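Local coordinates for protein FAD synthetase (Saccharomyces cerevisiae, PDB 2WSI) that catalyses the transfer of the adenylyl group of ATP to FMN, forming the coenzyme FAD and releasing diphosphate, at residues 113-119 with 270-276; 217-222 with 287-293; 2-7 with 97-102. All blocks are in the same frame, centred on the assembly; numbering follows the deposited sequence.

Contact 1. Residues 113-119 with 270-276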
loop_
_atom_site.group_PDB
_atom_site.type_symbol
_atom_site.label_atom_id
_atom_site.label_comp_id
_atom_site.label_asym_id
_atom_site.label_seq_id
_atom_site.Cartn_x
_atom_site.Cartn_y
_atom_site.Cartn_z
ATOM N N PHE A 113 1.709 -1.750 -15.935
ATOM C CA PHE A 113 3.168 -1.666 -16.144
ATOM C C PHE A 113 3.830 -2.976 -15.774
ATOM O O PHE A 113 3.582 -3.478 -14.700
ATOM C CB PHE A 113 3.811 -0.618 -15.245
ATOM C CG PHE A 113 3.517 0.792 -15.639
ATOM C CD1 PHE A 113 4.285 1.418 -16.618
ATOM C CD2 PHE A 113 2.508 1.510 -14.997
ATOM C CE1 PHE A 113 4.030 2.731 -16.994
ATOM C CE2 PHE A 113 2.240 2.836 -15.359
ATOM C CZ PHE A 113 3.013 3.448 -16.355
ATOM N N PRO A 114 4.728 -3.495 -16.627
ATOM C CA PRO A 114 5.507 -4.699 -16.275
ATOM C C PRO A 114 6.335 -4.526 -14.997
ATOM O O PRO A 114 6.521 -5.469 -14.250
ATOM C CB PRO A 114 6.448 -4.892 -17.466
ATOM C CG PRO A 114 5.910 -4.035 -18.569
ATOM C CD PRO A 114 5.029 -2.985 -17.978
ATOM N N THR A 115 6.840 -3.325 -14.757
ATOM C CA THR A 115 7.615 -3.066 -13.559
ATOM C C THR A 115 6.759 -3.341 -12.316
ATOM O O THR A 115 7.261 -3.841 -11.309
ATOM C CB THR A 115 8.089 -1.590 -13.509
ATOM O OG1 THR A 115 8.994 -1.329 -14.602
ATOM C CG2 THR A 115 8.794 -1.313 -12.183
ATOM N N LEU A 116 5.478 -2.979 -12.403
ATOM C CA LEU A 116 4.538 -3.130 -11.285
ATOM C C LEU A 116 4.141 -4.600 -11.156
ATOM O O LEU A 116 4.097 -5.131 -10.066
ATOM C CB LEU A 116 3.279 -2.274 -11.504
ATOM C CG LEU A 116 2.305 -2.354 -10.327
ATOM C CD1 LEU A 116 2.851 -1.565 -9.149
ATOM C CD2 LEU A 116 0.907 -1.894 -10.693
ATOM N N GLU A 117 3.837 -5.247 -12.269
ATOM C CA GLU A 117 3.550 -6.687 -12.236
ATOM C C GLU A 117 4.684 -7.442 -11.555
ATOM O O GLU A 117 4.461 -8.306 -10.697
ATOM C CB GLU A 117 3.363 -7.236 -13.659
ATOM C CG GLU A 117 1.979 -6.987 -14.256
ATOM C CD GLU A 117 1.944 -7.183 -15.777
ATOM O OE1 GLU A 117 3.046 -7.281 -16.375
ATOM O OE2 GLU A 117 0.828 -7.220 -16.375
ATOM N N ASN A 118 5.910 -7.113 -11.919
ATOM C CA ASN A 118 7.066 -7.790 -11.331
ATOM C C ASN A 118 7.171 -7.530 -9.823
ATOM O O ASN A 118 7.473 -8.428 -9.046
ATOM C CB ASN A 118 8.362 -7.378 -12.028
ATOM C CG ASN A 118 8.519 -8.019 -13.402
ATOM O OD1 ASN A 118 7.952 -9.069 -13.674
ATOM N ND2 ASN A 118 9.276 -7.377 -14.270
ATOM N N PHE A 119 6.909 -6.291 -9.426
ATOM C CA PHE A 119 6.897 -5.920 -8.016
ATOM C C PHE A 119 5.810 -6.666 -7.232
ATOM O O PHE A 119 6.022 -7.076 -6.087
ATOM C CB PHE A 119 6.675 -4.401 -7.876
ATOM C CG PHE A 119 6.808 -3.918 -6.463
ATOM C CD1 PHE A 119 8.049 -3.903 -5.834
ATOM C CD2 PHE A 119 5.700 -3.493 -5.759
ATOM C CE1 PHE A 119 8.171 -3.449 -4.539
ATOM C CE2 PHE A 119 5.824 -3.056 -4.465
ATOM C CZ PHE A 119 7.055 -3.031 -3.856
ATOM N N SER A 270 12.462 -1.069 -6.308
ATOM C CA SER A 270 12.470 -2.294 -7.109
ATOM C C SER A 270 12.963 -1.990 -8.522
ATOM O O SER A 270 12.892 -0.853 -8.974
ATOM C CB SER A 270 11.070 -2.935 -7.151
ATOM O OG SER A 270 10.179 -2.231 -8.039
ATOM N N PRO A 271 13.438 -3.021 -9.229
ATOM C CA PRO A 271 14.008 -2.853 -10.580
ATOM C C PRO A 271 12.977 -2.451 -11.649
ATOM O O PRO A 271 11.871 -2.966 -11.667
ATOM C CB PRO A 271 14.590 -4.249 -10.908
ATOM C CG PRO A 271 14.682 -4.983 -9.628
ATOM C CD PRO A 271 13.753 -4.333 -8.622
ATOM N N ILE A 272 13.351 -1.537 -12.533
ATOM C CA ILE A 272 12.515 -1.151 -13.666
ATOM C C ILE A 272 12.676 -2.163 -14.789
ATOM O O ILE A 272 13.791 -2.509 -15.151
ATOM C CB ILE A 272 12.956 0.200 -14.270
ATOM C CG1 ILE A 272 13.105 1.270 -13.189
ATOM C CG2 ILE A 272 11.943 0.661 -15.323
ATOM C CD1 ILE A 272 11.901 1.404 -12.313
ATOM N N SER A 273 11.573 -2.626 -15.350
ATOM C CA SER A 273 11.646 -3.638 -16.404
ATOM C C SER A 273 12.249 -2.965 -17.638
ATOM O O SER A 273 12.091 -1.747 -17.815
ATOM C CB SER A 273 10.254 -4.180 -16.707
ATOM O OG SER A 273 10.271 -5.008 -17.859
ATOM N N VAL A 274 12.947 -3.724 -18.483
ATOM C CA VAL A 274 13.586 -3.097 -19.643
ATOM C C VAL A 274 12.524 -2.408 -20.481
ATOM O O VAL A 274 12.706 -1.252 -20.865
ATOM C CB VAL A 274 14.482 -4.057 -20.500
ATOM C CG1 VAL A 274 15.612 -4.621 -19.651
ATOM C CG2 VAL A 274 13.686 -5.184 -21.110
ATOM N N VAL A 275 11.392 -3.068 -20.716
ATOM C CA VAL A 275 10.348 -2.420 -21.512
ATOM C C VAL A 275 9.988 -1.050 -20.924
ATOM O O VAL A 275 9.827 -0.067 -21.654
ATOM C CB VAL A 275 9.087 -3.312 -21.703
ATOM C CG1 VAL A 275 8.388 -3.561 -20.403
ATOM C CG2 VAL A 275 8.120 -2.657 -22.668
ATOM N N ASP A 276 9.880 -0.957 -19.599
ATOM C CA ASP A 276 9.522 0.335 -19.013
ATOM C C ASP A 276 10.653 1.342 -19.134
ATOM O O ASP A 276 10.415 2.549 -19.246
ATOM C CB ASP A 276 9.095 0.174 -17.550
ATOM C CG ASP A 276 7.725 -0.390 -17.432
ATOM O OD1 ASP A 276 6.927 -0.204 -18.384
ATOM O OD2 ASP A 276 7.421 -1.012 -16.397
HETATM O O HOH W 1 9.765 -4.001 -10.092
HETATM O O HOH W 2 11.015 -5.158 -13.178
HETATM O O HOH W 3 10.194 -7.764 -17.165
#
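Helix 114-126, the connection between the neighbouring parallel strands 102-106 and 129-133 in a beta-alpha-beta crossover, meets the C-terminal part of the chain along its first turns. S270 comes first. Its CB lies 3.4 Å from CD1 of F119, while its small hydroxyl accepts a bond from G215 N and donates to water 1, 2.7 Å from S270 OG. The same water donates to T115 O and to P271 O, each 2.8 Å away. P271 O also accepts from water 2, which in turn accepts a hydrogen bond from N118 ND2 at 3.0 Å, so polar N118 suits this wet edge. I272 turns its CA-to-CB bond away, yet its CG2 reaches T115 OG1 at 3.6 Å. At S273, the N-cap of helix 274-279, the backbone N donates to T115 OG1 at 3.0 Å, nearly in line. P114 is well placed at a helix start because its missing N-H is not needed there. D276 completes the set: its OD2 accepts from T115 N at 2.9 Å and from T115 OG1 at a very short 2.4 Å, while its OD1 pairs with R279 in a salt bridge. Threonine fits here because one hydroxyl can give to a carboxylate and receive from an amide at once. The chemistry thus joins the starts of two helices: a first-turn amide of helix 114-126, with no carbonyl of a preceding helical turn to bond, is satisfied by a buried carboxylate whose charge R279 balances.

Contact 2. Residues 217-222 with 287-293. With SO4 (sulfate ion), chain B.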
loop_
_atom_site.group_PDB
_atom_site.type_symbol
_atom_site.label_atom_id
_atom_site.label_comp_id
_atom_site.label_asym_id
_atom_site.label_seq_id
_atom_site.Cartn_x
_atom_site.Cartn_y
_atom_site.Cartn_z
ATOM N N TYR A 217 8.169 4.783 -8.508
ATOM C CA TYR A 217 8.231 5.984 -7.655
ATOM C C TYR A 217 9.620 6.644 -7.735
ATOM O O TYR A 217 9.755 7.867 -7.673
ATOM C CB TYR A 217 7.861 5.646 -6.189
ATOM C CG TYR A 217 6.439 5.147 -6.074
ATOM C CD1 TYR A 217 5.360 5.936 -6.487
ATOM C CD2 TYR A 217 6.165 3.866 -5.585
ATOM C CE1 TYR A 217 4.044 5.461 -6.384
ATOM C CE2 TYR A 217 4.854 3.372 -5.499
ATOM C CZ TYR A 217 3.804 4.173 -5.888
ATOM O OH TYR A 217 2.517 3.658 -5.821
ATOM N N GLY A 218 10.656 5.826 -7.866
ATOM C CA GLY A 218 11.999 6.349 -8.048
ATOM C C GLY A 218 12.146 7.186 -9.320
ATOM O O GLY A 218 13.026 8.028 -9.402
ATOM N N LYS A 219 11.286 6.962 -10.305
ATOM C CA LYS A 219 11.340 7.715 -11.567
ATOM C C LYS A 219 10.412 8.945 -11.618
ATOM O O LYS A 219 10.256 9.583 -12.673
ATOM C CB LYS A 219 11.005 6.803 -12.739
ATOM C CG LYS A 219 11.957 5.607 -12.912
ATOM C CD LYS A 219 13.426 6.037 -13.049
ATOM C CE LYS A 219 13.714 6.597 -14.443
ATOM N NZ LYS A 219 15.169 6.513 -14.813
ATOM N N GLY A 220 9.793 9.288 -10.491
ATOM C CA GLY A 220 8.951 10.484 -10.459
ATOM C C GLY A 220 7.459 10.246 -10.462
ATOM O O GLY A 220 6.690 11.198 -10.390
ATOM N N PHE A 221 7.017 8.986 -10.545
ATOM C CA PHE A 221 5.603 8.719 -10.359
ATOM C C PHE A 221 5.202 9.069 -8.927
ATOM O O PHE A 221 5.968 8.820 -7.990
ATOM C CB PHE A 221 5.272 7.238 -10.667
ATOM C CG PHE A 221 5.290 6.910 -12.148
ATOM C CD1 PHE A 221 4.104 6.734 -12.852
ATOM C CD2 PHE A 221 6.483 6.813 -12.834
ATOM C CE1 PHE A 221 4.118 6.448 -14.212
ATOM C CE2 PHE A 221 6.495 6.525 -14.186
ATOM C CZ PHE A 221 5.318 6.348 -14.872
ATOM N N THR A 222 4.004 9.637 -8.757
ATOM C CA THR A 222 3.420 9.811 -7.421
ATOM C C THR A 222 2.103 9.043 -7.304
ATOM O O THR A 222 1.480 8.978 -6.252
ATOM C CB THR A 222 3.143 11.296 -7.123
ATOM O OG1 THR A 222 2.261 11.815 -8.134
ATOM C CG2 THR A 222 4.448 12.071 -7.073
ATOM N N TYR A 287 13.221 13.868 -13.595
ATOM C CA TYR A 287 12.226 13.940 -12.514
ATOM C C TYR A 287 12.771 13.546 -11.144
ATOM O O TYR A 287 13.461 12.538 -11.007
ATOM C CB TYR A 287 11.027 13.043 -12.825
ATOM C CG TYR A 287 10.210 13.499 -13.993
ATOM C CD1 TYR A 287 9.114 14.340 -13.809
ATOM C CD2 TYR A 287 10.537 13.109 -15.291
ATOM C CE1 TYR A 287 8.343 14.779 -14.882
ATOM C CE2 TYR A 287 9.769 13.539 -16.382
ATOM C CZ TYR A 287 8.680 14.384 -16.167
ATOM O OH TYR A 287 7.908 14.812 -17.226
ATOM N N TYR A 288 12.455 14.354 -10.136
ATOM C CA TYR A 288 12.657 13.974 -8.750
ATOM C C TYR A 288 11.780 12.763 -8.410
ATOM O O TYR A 288 10.705 12.598 -8.957
ATOM C CB TYR A 288 12.276 15.114 -7.812
ATOM C CG TYR A 288 13.252 16.279 -7.809
ATOM C CD1 TYR A 288 14.291 16.334 -6.887
ATOM C CD2 TYR A 288 13.111 17.331 -8.697
ATOM C CE1 TYR A 288 15.176 17.398 -6.858
ATOM C CE2 TYR A 288 13.997 18.411 -8.679
ATOM C CZ TYR A 288 15.026 18.433 -7.763
ATOM O OH TYR A 288 15.907 19.490 -7.739
ATOM N N PRO A 289 12.251 11.922 -7.498
ATOM C CA PRO A 289 11.457 10.784 -7.012
ATOM C C PRO A 289 10.131 11.249 -6.421
ATOM O O PRO A 289 10.024 12.383 -5.961
ATOM C CB PRO A 289 12.347 10.179 -5.924
ATOM C CG PRO A 289 13.738 10.507 -6.366
ATOM C CD PRO A 289 13.638 11.883 -7.019
ATOM N N GLY A 290 9.140 10.362 -6.422
ATOM C CA GLY A 290 7.804 10.695 -5.954
ATOM C C GLY A 290 7.768 11.266 -4.547
ATOM O O GLY A 290 6.906 12.080 -4.231
ATOM N N TRP A 291 8.683 10.824 -3.692
ATOM C CA TRP A 291 8.657 11.218 -2.287
ATOM C C TRP A 291 9.121 12.673 -2.096
ATOM O O TRP A 291 9.190 13.181 -0.975
ATOM C CB TRP A 291 9.474 10.242 -1.410
ATOM C CG TRP A 291 10.876 9.901 -1.888
ATOM C CD1 TRP A 291 12.043 10.544 -1.555
ATOM C CD2 TRP A 291 11.250 8.800 -2.712
ATOM N NE1 TRP A 291 13.113 9.933 -2.168
ATOM C CE2 TRP A 291 12.656 8.854 -2.877
ATOM C CE3 TRP A 291 10.531 7.781 -3.359
ATOM C CZ2 TRP A 291 13.354 7.930 -3.652
ATOM C CZ3 TRP A 291 11.235 6.858 -4.128
ATOM C CH2 TRP A 291 12.629 6.940 -4.260
ATOM N N TYR A 292 9.408 13.340 -3.205
ATOM C CA TYR A 292 9.604 14.798 -3.196
ATOM C C TYR A 292 8.287 15.546 -3.367
ATOM O O TYR A 292 8.261 16.782 -3.295
ATOM C CB TYR A 292 10.588 15.242 -4.296
ATOM C CG TYR A 292 12.020 15.059 -3.885
ATOM C CD1 TYR A 292 12.769 16.123 -3.404
ATOM C CD2 TYR A 292 12.615 13.808 -3.940
ATOM C CE1 TYR A 292 14.091 15.943 -3.001
ATOM C CE2 TYR A 292 13.936 13.618 -3.546
ATOM C CZ TYR A 292 14.661 14.685 -3.080
ATOM O OH TYR A 292 15.950 14.469 -2.686
ATOM N N LEU A 293 7.195 14.823 -3.611
ATOM C CA LEU A 293 5.890 15.465 -3.590
ATOM C C LEU A 293 5.162 15.240 -2.251
ATOM O O LEU A 293 5.000 14.102 -1.798
ATOM C CB LEU A 293 5.024 14.987 -4.736
ATOM C CG LEU A 293 3.730 15.787 -4.817
ATOM C CD1 LEU A 293 3.951 16.981 -5.746
ATOM C CD2 LEU A 293 2.562 14.955 -5.300
HETATM S S SO4 B . -0.747 4.787 -5.848
HETATM O O1 SO4 B . -1.732 4.896 -6.908
HETATM O O2 SO4 B . -0.655 3.384 -5.459
HETATM O O3 SO4 B . 0.543 5.246 -6.365
HETATM O O4 SO4 B . -1.199 5.516 -4.669
#
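The indole of W291 lies obliquely against the weakly bonded helix around 217-218, its CZ3 4.1 Å from CB of Y217 and its CH2 3.9 Å from CA of G218. W291 belongs to a short 3-10 turn, 290-292, that docks on Y217-T222 beside the FAD site of this PAPS reductase family enzyme: the side chain of Y217 is about 9 Å from the bound FAD, and that of T222 about 7 Å from that of FAD-binding R300. Helix 199-209 also meets the indole, through W203 and L207. The docking bond runs from G290 N to Y217 O, 2.9 Å and nearly straight. Three CA-H...O contacts tighten the backbones, including G220 CA to Y288 O at 3.1 Å and G290 CA to F221 O at 3.3 Å. Both glycines are explained by this closeness: a CB on G290 would strike F221 O, and one on G220, whose phi is positive, would clash with CB of Y287. Beyond them, T222 sets CG2 3.8 Å from CB of L293 and bonds its hydroxyl to E299 O and N233. Y217 OH is hydrogen-bonded to K64 N and donates to a sulfate, probably from the crystallisation liquor, at 2.6 Å from O3.

Contact 3. Residues 2-7 with 97-102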
loop_
_atom_site.group_PDB
_atom_site.type_symbol
_atom_site.label_atom_id
_atom_site.label_comp_id
_atom_site.label_asym_id
_atom_site.label_seq_id
_atom_site.Cartn_x
_atom_site.Cartn_y
_atom_site.Cartn_z
ATOM N N GLN A 2 8.015 -16.794 5.285
ATOM C CA GLN A 2 6.782 -17.345 5.824
ATOM C C GLN A 2 5.945 -16.256 6.473
ATOM O O GLN A 2 6.485 -15.264 6.977
ATOM C CB GLN A 2 7.061 -18.435 6.853
ATOM C CG GLN A 2 7.808 -19.645 6.267
ATOM C CD GLN A 2 6.993 -20.438 5.233
ATOM O OE1 GLN A 2 5.768 -20.579 5.338
ATOM N NE2 GLN A 2 7.686 -20.977 4.244
ATOM N N LEU A 3 4.634 -16.477 6.497
ATOM C CA LEU A 3 3.689 -15.442 6.947
ATOM C C LEU A 3 3.925 -14.989 8.386
ATOM O O LEU A 3 3.870 -13.797 8.671
ATOM C CB LEU A 3 2.250 -15.923 6.778
ATOM C CG LEU A 3 1.179 -14.879 7.113
ATOM C CD1 LEU A 3 1.281 -13.638 6.196
ATOM C CD2 LEU A 3 -0.187 -15.524 6.989
ATOM N N SER A 4 4.204 -15.913 9.301
ATOM C CA SER A 4 4.451 -15.512 10.689
ATOM C C SER A 4 5.645 -14.573 10.777
ATOM O O SER A 4 5.626 -13.611 11.559
ATOM C CB SER A 4 4.701 -16.724 11.603
ATOM O OG SER A 4 5.909 -17.374 11.251
ATOM N N LYS A 5 6.680 -14.837 9.984
ATOM C CA LYS A 5 7.870 -13.969 9.979
ATOM C C LYS A 5 7.586 -12.614 9.362
ATOM O O LYS A 5 8.090 -11.620 9.845
ATOM C CB LYS A 5 9.057 -14.587 9.232
ATOM C CG LYS A 5 9.421 -16.006 9.670
ATOM C CD LYS A 5 9.958 -16.069 11.089
ATOM C CE LYS A 5 11.248 -15.253 11.252
ATOM N NZ LYS A 5 11.811 -15.327 12.654
ATOM N N ALA A 6 6.802 -12.582 8.287
ATOM C CA ALA A 6 6.433 -11.309 7.676
ATOM C C ALA A 6 5.617 -10.499 8.662
ATOM O O ALA A 6 5.794 -9.277 8.769
ATOM C CB ALA A 6 5.628 -11.538 6.384
ATOM N N ALA A 7 4.695 -11.167 9.348
ATOM C CA ALA A 7 3.819 -10.472 10.300
ATOM C C ALA A 7 4.640 -9.903 11.458
ATOM O O ALA A 7 4.506 -8.717 11.820
ATOM C CB ALA A 7 2.699 -11.390 10.797
ATOM N N PHE A 97 1.946 -19.953 15.263
ATOM C CA PHE A 97 1.368 -19.148 14.183
ATOM C C PHE A 97 1.097 -20.053 12.986
ATOM O O PHE A 97 1.939 -20.884 12.635
ATOM C CB PHE A 97 2.317 -18.011 13.802
ATOM C CG PHE A 97 1.668 -16.929 12.990
ATOM C CD1 PHE A 97 1.137 -15.795 13.613
ATOM C CD2 PHE A 97 1.590 -17.033 11.600
ATOM C CE1 PHE A 97 0.531 -14.792 12.875
ATOM C CE2 PHE A 97 0.994 -16.017 10.846
ATOM C CZ PHE A 97 0.454 -14.891 11.501
ATOM N N PRO A 98 -0.090 -19.923 12.370
ATOM C CA PRO A 98 -0.439 -20.905 11.331
ATOM C C PRO A 98 0.489 -20.815 10.126
ATOM O O PRO A 98 0.900 -19.712 9.742
ATOM C CB PRO A 98 -1.869 -20.526 10.908
ATOM C CG PRO A 98 -2.218 -19.274 11.623
ATOM C CD PRO A 98 -1.127 -18.896 12.578
ATOM N N MET A 99 0.821 -21.964 9.538
ATOM C CA MET A 99 1.683 -21.982 8.364
ATOM C C MET A 99 0.804 -21.959 7.109
ATOM O O MET A 99 0.283 -22.983 6.679
ATOM C CB MET A 99 2.616 -23.206 8.388
ATOM C CG MET A 99 3.738 -23.169 7.332
ATOM S SD MET A 99 5.259 -22.223 7.719
ATOM C CE MET A 99 6.135 -23.239 8.901
ATOM N N GLN A 100 0.645 -20.772 6.536
ATOM C CA GLN A 100 -0.239 -20.550 5.407
ATOM C C GLN A 100 0.086 -19.219 4.715
ATOM O O GLN A 100 0.945 -18.467 5.170
ATOM C CB GLN A 100 -1.691 -20.496 5.890
ATOM C CG GLN A 100 -1.968 -19.299 6.814
ATOM C CD GLN A 100 -3.449 -19.054 6.980
ATOM O OE1 GLN A 100 -4.054 -19.559 7.916
ATOM N NE2 GLN A 100 -4.050 -18.292 6.046
ATOM N N ARG A 101 -0.642 -18.921 3.642
ATOM C CA ARG A 101 -0.461 -17.669 2.901
ATOM C C ARG A 101 -1.680 -16.753 3.081
ATOM O O ARG A 101 -2.770 -17.219 3.406
ATOM C CB ARG A 101 -0.243 -17.978 1.419
ATOM C CG ARG A 101 0.906 -18.975 1.203
ATOM C CD ARG A 101 1.305 -19.105 -0.243
ATOM N NE ARG A 101 0.238 -19.710 -1.024
ATOM C CZ ARG A 101 0.310 -19.978 -2.325
ATOM N NH1 ARG A 101 1.420 -19.711 -3.009
ATOM N NH2 ARG A 101 -0.727 -20.531 -2.934
ATOM N N LEU A 102 -1.476 -15.451 2.887
ATOM C CA LEU A 102 -2.520 -14.445 3.103
ATOM C C LEU A 102 -3.355 -14.271 1.833
ATOM O O LEU A 102 -2.821 -13.940 0.785
ATOM C CB LEU A 102 -1.868 -13.096 3.441
ATOM C CG LEU A 102 -2.827 -12.066 4.039
ATOM C CD1 LEU A 102 -3.227 -12.494 5.448
ATOM C CD2 LEU A 102 -2.178 -10.678 4.087
HETATM O O HOH W 4 3.504 -19.169 6.050
HETATM O O HOH W 5 3.629 -18.744 8.917
#
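This is a helix-to-loop contact, apolar at its centre and bridged by water at its margin, that sets the N-terminal turn of helix 3-18 on the connection leading into strand 102-106 of the central mixed sheet. L3 is the main plug. Its CG sits at the edge of the F97 ring, 3.9 Å from CE2, its CD1 is 4.2 Å from CB of L102, and its CB is 3.3 Å from Q100 O; L74 and L77 of helix 64-87 also touch this leucine, so a branched apolar side chain suits the slot. S4 follows, small enough for its backbone to lie over the face of F97: S4 CA is 3.8 Å from the ring centroid, a CH-pi contact. A7 keeps the helix surface low, with CB 4.2 Å from CZ of F97. Q100 NE2 donates to L52 O, outside the contact, and to R101 O of the next residue. At the helix start, L3 N donates to water 4 at 3.0 Å and S4 N to water 5 at 2.9 Å; these waters donate to Q100 O and P98 O. Water therefore serves amides that the first turn cannot bond, while side-chain packing does the direct joining.

All three contacts are partly buried, but contact 2 has the largest share of buried residues, whereas contact 3 has three exposed residues among nine. Contacts 1 and 2 are neighbours: their segments alternate along the chain, and they touch where F113 CZ meets F221 CE1 at 3.8 Å; both join residues from 270 onward to the PAPS reductase family region. Contact 3 closes earlier in the sequence and lies across the chain's centre from contact 2, joining the N-terminal helix to the loop before strand 102-106. Contact 1 relies on a buried carboxylate and hydroxyl, contact 2 on glycine-permitted backbone approach, and contact 3 on apolar side chains with bridging water.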